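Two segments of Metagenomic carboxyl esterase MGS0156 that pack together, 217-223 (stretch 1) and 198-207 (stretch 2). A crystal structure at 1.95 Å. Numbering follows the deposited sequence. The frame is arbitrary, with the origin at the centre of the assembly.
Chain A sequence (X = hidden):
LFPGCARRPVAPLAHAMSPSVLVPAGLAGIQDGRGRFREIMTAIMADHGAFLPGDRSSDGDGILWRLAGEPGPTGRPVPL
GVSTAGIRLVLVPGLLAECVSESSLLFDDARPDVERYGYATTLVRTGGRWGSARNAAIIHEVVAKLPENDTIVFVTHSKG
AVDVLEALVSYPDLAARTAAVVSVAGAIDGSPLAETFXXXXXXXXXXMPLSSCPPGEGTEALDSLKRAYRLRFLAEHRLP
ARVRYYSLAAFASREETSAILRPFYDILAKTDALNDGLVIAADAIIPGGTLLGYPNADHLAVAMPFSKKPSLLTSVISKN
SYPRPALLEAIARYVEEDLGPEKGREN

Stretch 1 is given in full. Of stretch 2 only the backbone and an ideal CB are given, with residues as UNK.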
# COMPACT_ATOMS: atom_id res chain seq x y z
N GLU A 217 -20.22 7.21 -8.53
CA GLU A 217 -21.06 7.01 -9.71
C GLU A 217 -20.77 5.64 -10.32
O GLU A 217 -19.62 5.20 -10.39
CB GLU A 217 -20.82 8.10 -10.74
CG GLU A 217 -21.19 9.50 -10.26
CD GLU A 217 -21.02 10.55 -11.34
OE1 GLU A 217 -20.45 10.24 -12.41
OE2 GLU A 217 -21.46 11.71 -11.11
N GLY A 218 -21.83 4.97 -10.77
CA GLY A 218 -21.70 3.67 -11.40
C GLY A 218 -20.89 2.72 -10.54
O GLY A 218 -21.26 2.44 -9.40
N THR A 219 -19.78 2.23 -11.08
CA THR A 219 -18.84 1.43 -10.32
C THR A 219 -17.43 2.01 -10.44
O THR A 219 -16.47 1.25 -10.56
CB THR A 219 -18.83 -0.04 -10.78
OG1 THR A 219 -18.45 -0.09 -12.16
CG2 THR A 219 -20.21 -0.68 -10.59
N GLU A 220 -17.32 3.33 -10.40
CA GLU A 220 -16.05 4.03 -10.66
C GLU A 220 -14.86 3.53 -9.81
O GLU A 220 -13.75 3.34 -10.32
CB GLU A 220 -16.22 5.55 -10.48
CG GLU A 220 -16.70 6.02 -9.08
CD GLU A 220 -16.80 7.57 -8.98
OE1 GLU A 220 -17.93 8.11 -8.98
OE2 GLU A 220 -15.75 8.25 -8.88
N ALA A 221 -15.10 3.31 -8.53
CA ALA A 221 -14.04 2.87 -7.63
C ALA A 221 -13.52 1.46 -8.00
O ALA A 221 -12.30 1.23 -8.07
CB ALA A 221 -14.55 2.88 -6.19
N LEU A 222 -14.44 0.54 -8.24
CA LEU A 222 -14.07 -0.83 -8.63
C LEU A 222 -13.50 -0.90 -10.04
O LEU A 222 -12.62 -1.70 -10.30
CB LEU A 222 -15.26 -1.79 -8.52
CG LEU A 222 -15.55 -2.32 -7.11
CD1 LEU A 222 -14.27 -2.75 -6.40
CD2 LEU A 222 -16.27 -1.26 -6.31
N ASP A 223 -14.00 -0.06 -10.95
CA ASP A 223 -13.42 -0.00 -12.30
C ASP A 223 -11.92 0.27 -12.25
O ASP A 223 -11.14 -0.23 -13.07
CB ASP A 223 -14.08 1.10 -13.13
CG ASP A 223 -15.53 0.81 -13.45
OD1 ASP A 223 -15.98 -0.34 -13.27
OD2 ASP A 223 -16.23 1.75 -13.86
N UNK A 198 -21.15 -9.24 -8.71
CA UNK A 198 -22.07 -8.68 -9.70
C UNK A 198 -22.08 -7.16 -9.71
O UNK A 198 -21.89 -6.52 -8.67
CB UNK A 198 -23.49 -9.19 -9.44
N UNK A 199 -22.32 -6.58 -10.89
CA UNK A 199 -22.43 -5.14 -11.05
C UNK A 199 -23.51 -4.54 -10.15
O UNK A 199 -23.33 -3.46 -9.60
CB UNK A 199 -22.72 -4.80 -12.51
N UNK A 200 -24.62 -5.26 -10.03
CA UNK A 200 -25.72 -4.83 -9.17
C UNK A 200 -25.25 -4.62 -7.74
O UNK A 200 -25.52 -3.58 -7.13
CB UNK A 200 -26.86 -5.85 -9.20
N UNK A 201 -24.53 -5.61 -7.22
CA UNK A 201 -23.97 -5.54 -5.88
C UNK A 201 -22.98 -4.40 -5.75
O UNK A 201 -23.01 -3.65 -4.78
CB UNK A 201 -23.29 -6.86 -5.52
N UNK A 202 -22.09 -4.27 -6.73
CA UNK A 202 -21.12 -3.18 -6.73
C UNK A 202 -21.82 -1.81 -6.84
O UNK A 202 -21.43 -0.86 -6.16
CB UNK A 202 -20.13 -3.36 -7.88
N UNK A 203 -22.86 -1.72 -7.66
CA UNK A 203 -23.58 -0.46 -7.85
C UNK A 203 -24.31 -0.01 -6.59
O UNK A 203 -24.34 1.18 -6.27
CB UNK A 203 -24.58 -0.60 -9.00
N UNK A 204 -24.92 -0.96 -5.89
CA UNK A 204 -25.59 -0.67 -4.64
C UNK A 204 -24.59 -0.20 -3.57
O UNK A 204 -24.85 0.74 -2.82
CB UNK A 204 -26.35 -1.91 -4.16
N UNK A 205 -23.44 -0.86 -3.51
CA UNK A 205 -22.41 -0.50 -2.55
C UNK A 205 -21.88 0.91 -2.84
O UNK A 205 -21.56 1.67 -1.93
CB UNK A 205 -21.27 -1.52 -2.58
N UNK A 206 -21.78 1.24 -4.12
CA UNK A 206 -21.28 2.54 -4.53
C UNK A 206 -22.21 3.67 -4.10
O UNK A 206 -21.75 4.73 -3.70
CB UNK A 206 -21.09 2.57 -6.05
N UNK A 207 -23.51 3.42 -4.15
CA UNK A 207 -24.49 4.50 -4.06
C UNK A 207 -25.25 4.59 -2.74
O UNK A 207 -26.02 5.53 -2.52
CB UNK A 207 -25.50 4.34 -5.20

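Position 198 lies just before the helix that fills 199-207, and nothing of stretch 1 is within 5.5 Å of its ideal CB. An N-cap favours Ser, Thr, Asp or Asn, which can accept from the free amides of the first turn. The deposited residue is Ser198. Ser198 OG accepts from the backbone N of 201 at 3.1 Å, a capping bond.

Position 199 points sideways. Its ideal CB is 5.2 Å from Thr219 CG2, so contact would be slight and many residues would fit. An acidic one suits the first turn of a helix. Asp199 is found, poorly ordered; its closest contact is backbone, Asp199 O to Thr219 CG2 at 4.3 Å.

Position 200 points away, with ordinary helical angles and room for a CB. Nothing visible demands glycine, but Gly200 is deposited.

Position 201 is out of reach, so stretch 1 sets no preference. It is Leu201, whose side chain makes no contact with stretch 1.

Position 202 points toward stretch 1. Its ideal CB is 3.8 Å from Thr219 CG2 and 4.7 Å from Leu222 CD2. Both neighbours are methyl groups, and neither offers a polar partner. Leu, Ile, Met or Val would suit. The residue is Leu202. Its CB meets Thr219 CG2 at 3.8 Å, and its CD2 packs on Leu222 CG at 4.0 Å, an apolar contact between the two helices.

Position 203 points sideways, with its ideal CB 4.5 Å from Gly218 O and 4.7 Å from Thr219 CG2. A long side chain could lay its aliphatic part along the threonine methyl, so Arg, Lys, Gln or Met is plausible. Arg203 does this with CG, 3.8 Å from Thr219 CG2. Its chain is extended beyond chi1, and the guanidinium makes no contact with stretch 1. A water joins the backbones here, donating to Arg203 O and to Gly218 O, each at 2.8 Å.

Position 204 points away and could take many residues. Phe204 is deposited and touches a crystal neighbour.

Position 205 points sideways without reaching stretch 1, which sets no preference, and many residues would do. It is Ala205.

Position 206 points toward stretch 1, and its ideal CB is 3.4 Å from Gly218 O. Beyond lies the start of the helix of stretch 1, where Ala221 N and Leu222 N have no backbone acceptor within stretch 1, while Glu220 N already donates to Glu217 O. Thr219, at the N-cap, makes no capping bond with its own side chain. An acceptor of sufficient length, Glu or Gln, is the natural choice. The residue is Glu206, with chi1 near -76° and chi2 between wells at -93°. Its OE2 accepts from Ala221 N at 3.0 Å, the only direct hydrogen bond between the stretches. Glu220 N is 3.3 Å from the same OE2, but the angle is poor. Glu206 CG lies 3.3 Å from Gly218 O, and Ala221 CB is 3.3 Å from Glu206 OE2, so the side chain is closely packed against stretch 1.

Position 207 points sideways, out of contact, and many residues would do. Ser207 bonds back to its own helix: its OG donates to Arg203 O at 2.8 Å.

Stretch 2 198-207: SDGLLRFAES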
# COMPACT_ATOMS: atom_id res chain seq x y z
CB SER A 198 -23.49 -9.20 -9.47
OG SER A 198 -24.15 -8.45 -8.47
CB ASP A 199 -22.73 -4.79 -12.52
CG ASP A 199 -21.59 -5.12 -13.45
OD1 ASP A 199 -20.42 -5.08 -13.01
OD2 ASP A 199 -21.86 -5.44 -14.64
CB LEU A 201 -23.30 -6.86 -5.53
CG LEU A 201 -22.77 -7.04 -4.11
CD1 LEU A 201 -23.89 -6.86 -3.11
CD2 LEU A 201 -22.14 -8.43 -3.97
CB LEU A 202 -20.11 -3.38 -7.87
CG LEU A 202 -19.35 -4.71 -7.81
CD1 LEU A 202 -18.39 -4.90 -9.00
CD2 LEU A 202 -18.60 -4.86 -6.48
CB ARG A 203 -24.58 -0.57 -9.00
CG ARG A 203 -23.96 -0.46 -10.37
CD ARG A 203 -25.04 -0.48 -11.45
NE ARG A 203 -24.45 -0.64 -12.79
CZ ARG A 203 -25.15 -0.60 -13.92
NH1 ARG A 203 -24.53 -0.76 -15.09
NH2 ARG A 203 -26.47 -0.41 -13.88
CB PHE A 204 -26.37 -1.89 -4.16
CG PHE A 204 -26.30 -2.10 -2.68
CD1 PHE A 204 -27.06 -1.31 -1.82
CD2 PHE A 204 -25.48 -3.08 -2.13
CE1 PHE A 204 -27.00 -1.49 -0.45
CE2 PHE A 204 -25.42 -3.28 -0.76
CZ PHE A 204 -26.18 -2.48 0.08
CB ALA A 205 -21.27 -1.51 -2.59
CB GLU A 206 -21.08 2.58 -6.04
CG GLU A 206 -19.84 1.85 -6.52
CD GLU A 206 -18.63 2.76 -6.63
OE1 GLU A 206 -18.70 3.91 -6.14
OE2 GLU A 206 -17.63 2.31 -7.23
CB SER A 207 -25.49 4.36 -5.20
OG SER A 207 -26.10 3.07 -5.19
O HOH W 1 -23.88 2.94 -8.41
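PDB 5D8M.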